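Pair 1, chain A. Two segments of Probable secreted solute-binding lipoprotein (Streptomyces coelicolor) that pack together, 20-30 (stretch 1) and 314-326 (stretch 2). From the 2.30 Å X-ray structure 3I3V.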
# COMPACT_ATOMS: atom_id res chain seq x y z
N ALA A 20 -52.50 -30.09 1.62
CA ALA A 20 -51.21 -30.71 1.32
C ALA A 20 -50.20 -30.45 2.44
O ALA A 20 -50.17 -29.38 3.04
CB ALA A 20 -50.69 -30.18 0.01
N PRO A 21 -49.37 -31.45 2.76
CA PRO A 21 -48.36 -31.29 3.82
C PRO A 21 -47.39 -30.17 3.45
O PRO A 21 -46.97 -30.04 2.29
CB PRO A 21 -47.68 -32.65 3.86
CG PRO A 21 -48.78 -33.59 3.44
CD PRO A 21 -49.41 -32.85 2.29
N GLY A 22 -47.02 -29.36 4.45
CA GLY A 22 -46.12 -28.25 4.21
C GLY A 22 -46.86 -26.96 3.86
O GLY A 22 -46.25 -25.89 3.78
N SER A 23 -48.17 -27.05 3.65
CA SER A 23 -48.97 -25.88 3.32
C SER A 23 -48.83 -24.74 4.32
O SER A 23 -48.63 -23.60 3.93
CB SER A 23 -50.45 -26.26 3.20
OG SER A 23 -50.71 -27.02 2.03
N PRO A 24 -48.95 -25.03 5.64
CA PRO A 24 -48.82 -23.98 6.66
C PRO A 24 -47.52 -23.20 6.52
O PRO A 24 -47.52 -21.97 6.52
CB PRO A 24 -48.88 -24.77 7.97
CG PRO A 24 -49.76 -25.95 7.62
CD PRO A 24 -49.21 -26.35 6.26
N THR A 25 -46.41 -23.91 6.41
CA THR A 25 -45.12 -23.25 6.29
C THR A 25 -44.94 -22.58 4.92
O THR A 25 -44.19 -21.60 4.82
CB THR A 25 -44.00 -24.24 6.54
OG1 THR A 25 -44.27 -24.91 7.79
CG2 THR A 25 -42.67 -23.52 6.63
N TYR A 26 -45.61 -23.09 3.88
CA TYR A 26 -45.50 -22.47 2.57
C TYR A 26 -46.17 -21.10 2.62
O TYR A 26 -45.62 -20.12 2.14
CB TYR A 26 -46.17 -23.30 1.47
CG TYR A 26 -46.18 -22.57 0.15
CD1 TYR A 26 -45.00 -22.30 -0.53
CD2 TYR A 26 -47.37 -22.10 -0.41
CE1 TYR A 26 -45.00 -21.59 -1.72
CE2 TYR A 26 -47.38 -21.39 -1.60
CZ TYR A 26 -46.19 -21.13 -2.26
OH TYR A 26 -46.21 -20.43 -3.45
N LEU A 27 -47.36 -21.04 3.20
CA LEU A 27 -48.07 -19.77 3.29
C LEU A 27 -47.22 -18.74 4.05
O LEU A 27 -47.07 -17.61 3.60
CB LEU A 27 -49.44 -19.99 3.96
CG LEU A 27 -50.41 -20.82 3.09
CD1 LEU A 27 -51.72 -21.00 3.79
CD2 LEU A 27 -50.65 -20.13 1.75
N ALA A 28 -46.65 -19.13 5.18
CA ALA A 28 -45.82 -18.21 5.96
C ALA A 28 -44.62 -17.75 5.13
O ALA A 28 -44.22 -16.60 5.24
CB ALA A 28 -45.34 -18.88 7.24
N ALA A 29 -44.05 -18.63 4.33
CA ALA A 29 -42.91 -18.25 3.51
C ALA A 29 -43.34 -17.22 2.46
O ALA A 29 -42.61 -16.27 2.21
CB ALA A 29 -42.29 -19.47 2.83
N VAL A 30 -44.52 -17.41 1.87
CA VAL A 30 -45.04 -16.48 0.87
C VAL A 30 -45.21 -15.09 1.47
O VAL A 30 -44.80 -14.10 0.87
CB VAL A 30 -46.42 -16.93 0.32
CG1 VAL A 30 -47.10 -15.77 -0.41
CG2 VAL A 30 -46.26 -18.10 -0.64
N ASP A 314 -32.50 -20.32 5.92
CA ASP A 314 -33.48 -20.06 6.98
C ASP A 314 -34.89 -20.48 6.58
O ASP A 314 -35.69 -20.89 7.43
CB ASP A 314 -33.49 -18.58 7.36
CG ASP A 314 -33.84 -17.68 6.21
OD1 ASP A 314 -34.58 -16.70 6.42
OD2 ASP A 314 -33.36 -17.95 5.09
N VAL A 315 -35.20 -20.37 5.29
CA VAL A 315 -36.52 -20.73 4.79
C VAL A 315 -36.63 -22.25 4.75
O VAL A 315 -37.66 -22.82 5.09
CB VAL A 315 -36.75 -20.16 3.38
CG1 VAL A 315 -38.13 -20.54 2.90
CG2 VAL A 315 -36.60 -18.64 3.39
N VAL A 316 -35.55 -22.89 4.33
CA VAL A 316 -35.50 -24.34 4.26
C VAL A 316 -35.68 -24.93 5.66
O VAL A 316 -36.48 -25.84 5.85
CB VAL A 316 -34.16 -24.79 3.68
CG1 VAL A 316 -34.04 -26.29 3.76
CG2 VAL A 316 -34.04 -24.31 2.24
N ALA A 317 -34.95 -24.38 6.63
CA ALA A 317 -35.00 -24.84 8.02
C ALA A 317 -36.40 -24.74 8.63
O ALA A 317 -36.75 -25.52 9.50
CB ALA A 317 -34.00 -24.04 8.86
N ARG A 318 -37.20 -23.78 8.19
CA ARG A 318 -38.56 -23.66 8.71
C ARG A 318 -39.39 -24.86 8.24
O ARG A 318 -40.17 -25.43 9.01
CB ARG A 318 -39.23 -22.36 8.24
CG ARG A 318 -38.75 -21.11 8.96
CD ARG A 318 -39.67 -19.92 8.69
NE ARG A 318 -39.83 -19.06 9.87
CZ ARG A 318 -38.90 -18.21 10.32
NH1 ARG A 318 -37.73 -18.08 9.70
NH2 ARG A 318 -39.15 -17.49 11.41
N PHE A 319 -39.24 -25.23 6.97
CA PHE A 319 -39.98 -26.37 6.45
C PHE A 319 -39.63 -27.60 7.27
O PHE A 319 -40.50 -28.38 7.63
CB PHE A 319 -39.67 -26.61 4.97
CG PHE A 319 -40.49 -25.76 4.05
CD1 PHE A 319 -41.83 -26.06 3.83
CD2 PHE A 319 -39.95 -24.61 3.47
CE1 PHE A 319 -42.63 -25.23 3.05
CE2 PHE A 319 -40.73 -23.77 2.69
CZ PHE A 319 -42.08 -24.08 2.48
N VAL A 320 -38.35 -27.74 7.57
CA VAL A 320 -37.84 -28.86 8.36
C VAL A 320 -38.33 -28.81 9.82
O VAL A 320 -38.94 -29.76 10.31
CB VAL A 320 -36.31 -28.85 8.38
CG1 VAL A 320 -35.78 -29.92 9.32
CG2 VAL A 320 -35.78 -29.07 6.97
N THR A 321 -38.07 -27.69 10.48
CA THR A 321 -38.41 -27.47 11.88
C THR A 321 -39.89 -27.28 12.21
O THR A 321 -40.41 -27.93 13.11
CB THR A 321 -37.64 -26.25 12.43
OG1 THR A 321 -36.24 -26.56 12.48
CG2 THR A 321 -38.11 -25.88 13.82
N GLU A 322 -40.55 -26.38 11.49
CA GLU A 322 -41.95 -26.09 11.73
C GLU A 322 -42.94 -27.04 11.06
O GLU A 322 -44.05 -27.26 11.57
CB GLU A 322 -42.25 -24.64 11.29
CG GLU A 322 -41.26 -23.63 11.87
CD GLU A 322 -41.58 -22.20 11.50
OE1 GLU A 322 -40.76 -21.30 11.81
OE2 GLU A 322 -42.64 -21.97 10.90
N SER A 323 -42.56 -27.62 9.93
CA SER A 323 -43.46 -28.54 9.24
C SER A 323 -43.04 -30.00 9.32
O SER A 323 -43.83 -30.90 9.04
CB SER A 323 -43.59 -28.13 7.77
OG SER A 323 -44.63 -28.85 7.14
N GLY A 324 -41.78 -30.24 9.70
CA GLY A 324 -41.29 -31.61 9.79
C GLY A 324 -41.15 -32.27 8.43
O GLY A 324 -41.43 -33.47 8.27
N ARG A 325 -40.72 -31.49 7.44
CA ARG A 325 -40.55 -31.96 6.07
C ARG A 325 -39.13 -32.42 5.80
O ARG A 325 -38.17 -31.79 6.26
CB ARG A 325 -40.86 -30.84 5.08
CG ARG A 325 -42.27 -30.32 5.09
CD ARG A 325 -43.11 -30.97 4.02
NE ARG A 325 -43.56 -32.31 4.37
CZ ARG A 325 -44.19 -32.63 5.50
NH1 ARG A 325 -44.44 -31.70 6.41
NH2 ARG A 325 -44.60 -33.88 5.70
N ASP A 326 -39.00 -33.51 5.05
CA ASP A 326 -37.68 -33.97 4.66
C ASP A 326 -37.47 -33.14 3.39
O ASP A 326 -38.42 -32.90 2.64
CB ASP A 326 -37.69 -35.46 4.34
CG ASP A 326 -38.05 -36.31 5.54
OD1 ASP A 326 -37.41 -36.13 6.61
OD2 ASP A 326 -38.95 -37.17 5.41
O HOH W 1 -44.67 -22.97 9.95
O HOH W 2 -46.31 -26.75 7.85

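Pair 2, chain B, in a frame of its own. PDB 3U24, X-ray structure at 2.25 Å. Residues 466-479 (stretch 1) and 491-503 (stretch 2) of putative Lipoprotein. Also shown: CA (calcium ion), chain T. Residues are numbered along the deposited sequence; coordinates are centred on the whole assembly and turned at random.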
# COMPACT_ATOMS: atom_id res chain seq x y z
N TYR B 466 21.16 6.94 -1.44
CA TYR B 466 21.20 6.17 -2.66
C TYR B 466 20.86 4.68 -2.44
O TYR B 466 20.15 4.10 -3.27
CB TYR B 466 22.53 6.31 -3.34
CG TYR B 466 22.75 7.64 -4.06
CD1 TYR B 466 21.78 8.16 -4.89
CD2 TYR B 466 23.97 8.31 -3.96
CE1 TYR B 466 22.01 9.34 -5.60
CE2 TYR B 466 24.19 9.50 -4.61
CZ TYR B 466 23.22 10.00 -5.45
OH TYR B 466 23.44 11.17 -6.11
N LYS B 467 21.30 4.08 -1.33
CA LYS B 467 20.97 2.67 -1.10
C LYS B 467 19.45 2.54 -0.94
O LYS B 467 18.82 1.61 -1.49
CB LYS B 467 21.68 2.06 0.13
CG LYS B 467 21.11 0.72 0.58
CD LYS B 467 21.63 0.27 1.93
CE LYS B 467 21.04 -1.07 2.40
NZ LYS B 467 19.80 -0.89 3.25
N TRP B 468 18.90 3.49 -0.19
CA TRP B 468 17.46 3.60 -0.00
C TRP B 468 16.71 3.80 -1.30
O TRP B 468 15.74 3.12 -1.57
CB TRP B 468 17.23 4.75 0.95
CG TRP B 468 15.89 4.90 1.60
CD1 TRP B 468 14.92 5.85 1.31
CD2 TRP B 468 15.37 4.15 2.75
NE1 TRP B 468 13.84 5.73 2.17
CE2 TRP B 468 14.05 4.73 3.05
CE3 TRP B 468 15.83 3.09 3.52
CZ2 TRP B 468 13.26 4.26 4.07
CZ3 TRP B 468 15.02 2.62 4.54
CH2 TRP B 468 13.76 3.19 4.82
N ASN B 469 17.19 4.68 -2.15
CA ASN B 469 16.57 4.87 -3.46
C ASN B 469 16.61 3.60 -4.29
O ASN B 469 15.65 3.29 -5.02
CB ASN B 469 17.29 6.00 -4.21
CG ASN B 469 16.44 6.66 -5.29
OD1 ASN B 469 16.95 6.94 -6.35
ND2 ASN B 469 15.16 6.95 -5.01
N LEU B 470 17.71 2.85 -4.22
CA LEU B 470 17.79 1.58 -4.95
C LEU B 470 16.66 0.58 -4.61
O LEU B 470 16.21 -0.16 -5.47
CB LEU B 470 19.16 0.90 -4.78
CG LEU B 470 20.30 1.52 -5.60
CD1 LEU B 470 21.63 0.90 -5.18
CD2 LEU B 470 20.05 1.33 -7.10
N ARG B 471 16.19 0.60 -3.37
CA ARG B 471 15.04 -0.25 -2.98
C ARG B 471 13.84 -0.00 -3.92
O ARG B 471 13.17 -0.93 -4.40
CB ARG B 471 14.63 0.14 -1.55
CG ARG B 471 14.12 -0.95 -0.61
CD ARG B 471 14.16 -0.44 0.86
NE ARG B 471 12.90 0.21 1.29
CZ ARG B 471 12.55 1.50 1.13
NH1 ARG B 471 11.36 1.92 1.58
NH2 ARG B 471 13.34 2.40 0.52
N VAL B 472 13.57 1.28 -4.15
CA VAL B 472 12.42 1.70 -4.91
C VAL B 472 12.59 1.36 -6.40
O VAL B 472 11.69 0.79 -7.02
CB VAL B 472 12.18 3.20 -4.64
CG1 VAL B 472 11.24 3.78 -5.63
CG2 VAL B 472 11.65 3.33 -3.20
N ILE B 473 13.77 1.64 -6.92
CA ILE B 473 14.12 1.32 -8.30
C ILE B 473 14.06 -0.21 -8.53
O ILE B 473 13.37 -0.69 -9.46
CB ILE B 473 15.53 1.88 -8.66
CG1 ILE B 473 15.56 3.43 -8.50
CG2 ILE B 473 15.92 1.49 -10.07
CD1 ILE B 473 16.96 4.05 -8.59
N CYS B 474 14.75 -0.96 -7.67
CA CYS B 474 14.79 -2.40 -7.81
C CYS B 474 13.45 -3.09 -7.52
O CYS B 474 13.19 -4.16 -8.06
CB CYS B 474 15.94 -3.03 -7.03
SG CYS B 474 17.59 -2.47 -7.61
N ASN B 475 12.57 -2.46 -6.75
CA ASN B 475 11.20 -3.00 -6.59
C ASN B 475 10.48 -3.08 -7.94
O ASN B 475 9.74 -4.04 -8.18
CB ASN B 475 10.33 -2.14 -5.66
CG ASN B 475 10.55 -2.42 -4.18
OD1 ASN B 475 11.19 -3.40 -3.77
ND2 ASN B 475 9.96 -1.57 -3.35
N THR B 476 10.69 -2.06 -8.80
CA THR B 476 10.09 -1.97 -10.11
C THR B 476 10.70 -2.99 -11.06
O THR B 476 9.99 -3.71 -11.74
CB THR B 476 10.21 -0.53 -10.69
OG1 THR B 476 9.35 0.31 -9.95
CG2 THR B 476 9.81 -0.42 -12.16
N ILE B 477 12.02 -3.05 -11.09
CA ILE B 477 12.72 -4.06 -11.90
C ILE B 477 12.24 -5.49 -11.56
O ILE B 477 11.93 -6.30 -12.45
CB ILE B 477 14.24 -3.92 -11.72
CG1 ILE B 477 14.66 -2.55 -12.23
CG2 ILE B 477 15.02 -5.00 -12.48
CD1 ILE B 477 16.12 -2.25 -12.06
N LEU B 478 12.14 -5.76 -10.28
CA LEU B 478 11.78 -7.07 -9.80
C LEU B 478 10.36 -7.42 -10.19
O LEU B 478 10.09 -8.50 -10.77
CB LEU B 478 11.92 -7.10 -8.27
CG LEU B 478 11.42 -8.36 -7.55
CD1 LEU B 478 12.53 -9.37 -7.50
CD2 LEU B 478 10.99 -8.09 -6.10
N ASP B 479 9.43 -6.51 -9.89
CA ASP B 479 8.02 -6.83 -10.12
C ASP B 479 7.75 -7.08 -11.60
O ASP B 479 7.11 -8.07 -11.98
CB ASP B 479 7.09 -5.77 -9.56
CG ASP B 479 5.63 -6.24 -9.52
OD1 ASP B 479 5.29 -7.07 -8.63
OD2 ASP B 479 4.83 -5.74 -10.36
N GLN B 491 17.71 -15.20 -9.69
CA GLN B 491 17.95 -13.86 -10.25
C GLN B 491 17.33 -12.76 -9.39
O GLN B 491 17.95 -11.73 -9.17
CB GLN B 491 17.41 -13.76 -11.69
CG GLN B 491 18.20 -14.59 -12.68
CD GLN B 491 17.42 -14.89 -13.94
OE1 GLN B 491 16.22 -14.62 -14.04
NE2 GLN B 491 18.10 -15.48 -14.92
N ALA B 492 16.14 -13.00 -8.84
CA ALA B 492 15.48 -11.94 -8.04
C ALA B 492 16.27 -11.68 -6.78
O ALA B 492 16.46 -10.53 -6.38
CB ALA B 492 14.04 -12.29 -7.72
N ILE B 493 16.74 -12.75 -6.14
CA ILE B 493 17.55 -12.62 -4.92
C ILE B 493 18.88 -11.87 -5.18
O ILE B 493 19.27 -11.04 -4.37
CB ILE B 493 17.86 -13.99 -4.26
CG1 ILE B 493 16.60 -14.69 -3.78
CG2 ILE B 493 18.85 -13.86 -3.09
CD1 ILE B 493 15.78 -13.87 -2.80
N ALA B 494 19.54 -12.17 -6.30
CA ALA B 494 20.82 -11.54 -6.66
C ALA B 494 20.58 -10.06 -7.00
O ALA B 494 21.37 -9.23 -6.62
CB ALA B 494 21.51 -12.31 -7.83
N LEU B 495 19.45 -9.71 -7.66
CA LEU B 495 19.08 -8.30 -7.83
C LEU B 495 19.01 -7.56 -6.47
O LEU B 495 19.64 -6.52 -6.25
CB LEU B 495 17.73 -8.19 -8.53
CG LEU B 495 17.13 -6.80 -8.86
CD1 LEU B 495 17.87 -6.18 -10.06
CD2 LEU B 495 15.61 -6.91 -9.12
N MSE B 496 18.22 -8.10 -5.56
CA MSE B 496 17.95 -7.39 -4.34
C MSE B 496 19.23 -7.31 -3.49
O MSE B 496 19.49 -6.31 -2.85
CB MSE B 496 16.78 -8.00 -3.55
CG MSE B 496 15.34 -7.91 -4.17
SE MSE B 496 14.81 -6.26 -5.17
CE MSE B 496 14.68 -5.01 -3.68
N MSE B 497 20.06 -8.34 -3.51
CA MSE B 497 21.23 -8.36 -2.62
C MSE B 497 22.45 -7.71 -3.27
O MSE B 497 23.14 -6.95 -2.63
CB MSE B 497 21.57 -9.78 -2.21
CG MSE B 497 20.49 -10.46 -1.36
SE MSE B 497 21.12 -12.20 -0.58
CE MSE B 497 22.87 -11.64 0.06
N ASP B 498 22.71 -8.02 -4.54
CA ASP B 498 23.93 -7.56 -5.21
C ASP B 498 23.80 -6.17 -5.85
O ASP B 498 24.78 -5.43 -5.91
CB ASP B 498 24.37 -8.56 -6.28
CG ASP B 498 24.65 -9.95 -5.70
OD1 ASP B 498 24.90 -10.10 -4.48
OD2 ASP B 498 24.64 -10.91 -6.49
N GLU B 499 22.60 -5.83 -6.34
CA GLU B 499 22.38 -4.54 -7.01
C GLU B 499 21.84 -3.51 -6.02
O GLU B 499 22.24 -2.37 -6.09
CB GLU B 499 21.43 -4.67 -8.22
CG GLU B 499 21.88 -5.67 -9.29
CD GLU B 499 23.24 -5.34 -9.92
OE1 GLU B 499 23.51 -4.16 -10.22
OE2 GLU B 499 24.06 -6.27 -10.11
N ALA B 500 20.97 -3.93 -5.10
CA ALA B 500 20.34 -3.06 -4.10
C ALA B 500 20.90 -3.20 -2.70
O ALA B 500 20.37 -2.59 -1.79
CB ALA B 500 18.84 -3.32 -4.05
N PHE B 501 21.91 -4.05 -2.51
CA PHE B 501 22.63 -4.16 -1.23
C PHE B 501 21.74 -4.51 -0.04
O PHE B 501 22.00 -4.08 1.07
CB PHE B 501 23.46 -2.89 -0.97
CG PHE B 501 24.22 -2.44 -2.18
CD1 PHE B 501 25.25 -3.23 -2.68
CD2 PHE B 501 23.87 -1.30 -2.86
CE1 PHE B 501 25.94 -2.85 -3.82
CE2 PHE B 501 24.55 -0.92 -4.01
CZ PHE B 501 25.59 -1.70 -4.49
N GLN B 502 20.71 -5.31 -0.29
CA GLN B 502 19.85 -5.82 0.79
C GLN B 502 20.30 -7.17 1.40
O GLN B 502 21.08 -7.93 0.81
CB GLN B 502 18.40 -5.93 0.29
CG GLN B 502 17.75 -4.56 0.19
CD GLN B 502 16.44 -4.56 -0.50
OE1 GLN B 502 15.70 -5.54 -0.50
NE2 GLN B 502 16.12 -3.44 -1.10
N GLN B 503 19.78 -7.42 2.59
CA GLN B 503 20.00 -8.67 3.31
C GLN B 503 19.15 -9.78 2.72
O GLN B 503 18.11 -9.56 2.07
CB GLN B 503 19.56 -8.52 4.77
CG GLN B 503 20.30 -7.49 5.58
CD GLN B 503 21.68 -7.96 5.95
OE1 GLN B 503 22.67 -7.33 5.56
NE2 GLN B 503 21.77 -9.10 6.68
CA CA T . 25.26 -12.25 -3.70
O HOH W 3 18.55 -1.16 -1.01
O HOH W 4 25.75 -13.04 -6.02
O HOH W 5 27.38 -11.83 -4.28
O HOH W 6 23.20 -13.70 -4.33

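Fourteen central residues of pair 2 superpose on pair 1 with an RMSD of 0.6 Å over N, CA and C. Each pair sets two helices side by side with their N-to-C directions running roughly opposite: the angle between them is 144° in pair 1 and 166° in pair 2, and the axes approach to 9.5 and 10.2 Å. Gly A324 and Phe B501, whose CA atoms fall 0.3 Å apart, are each the first residue after a helix to leave helical phi/psi, with positive phi. Neither pair has a direct hydrogen bond across the stretches, so packing and water carry the contact.

Thr A25 matches Cys B474 (CA atoms 0.7 Å apart), and both point toward the other stretch. Thr A25 is a knob among Arg A318, Phe A319, Glu A322 and Ser A323. Its CG2 lies over the face of the Phe A319 ring, 3.9 Å from the centroid and 12° off the normal, a CH-pi contact. Its OG1 is 3.3 Å from Ser A323 CB and binds two waters: water 1 leads to Glu A322 OE2, water 2 to Ser A323 OG. At the matched site the cysteine makes apolar contacts instead, Cys B474 CB to Met B496 SE at 3.9 Å and Cys B474 SG to Ala B500 CB at 3.9 Å.

These partners match as well. Phe A319 and Met B496, a selenomethionine, have side-chain centres 1.0 Å apart; both start sideways and end nearer the opposing helix, so a flat ring and a flexible chain fill one space. Ser A323 matches Ala B500 (CA atoms 0.3 Å apart); the serine OG binds water 2, while the alanine has no hydroxyl.

Ala A29 and Leu B478 both point toward the partner, opposite Val A315 and Ala B492. Bulk is exchanged across the contact: Ala A29 CB meets Val A315 CG1 at 4.3 Å, whereas Leu B478 CD1 meets Ala B492 CB at 3.3 Å. Arg A318 and Leu B495 also point inward. The arginine turns its NE into a salt bridge with Glu A322 OE1 (3.1 Å); Leu B495 CD2 lies 3.8 Å from Leu B478 CB. Ala A28 and Ile B477 match and point toward, but only Ile B477 makes contact, its CG2 3.9 Å from Leu B495 CD2.

Gly A22 matches Arg B471. The glycine CA comes 3.3 Å from Ser A323 OG, and an ideal CB would lie 3.3 Å from Arg A325 CD, a tight approach. Arg B471 instead places CG 3.2 Å from NE2 of Gln B502, the match of Arg A325, whose guanidinium has Pro A21 CB over one face.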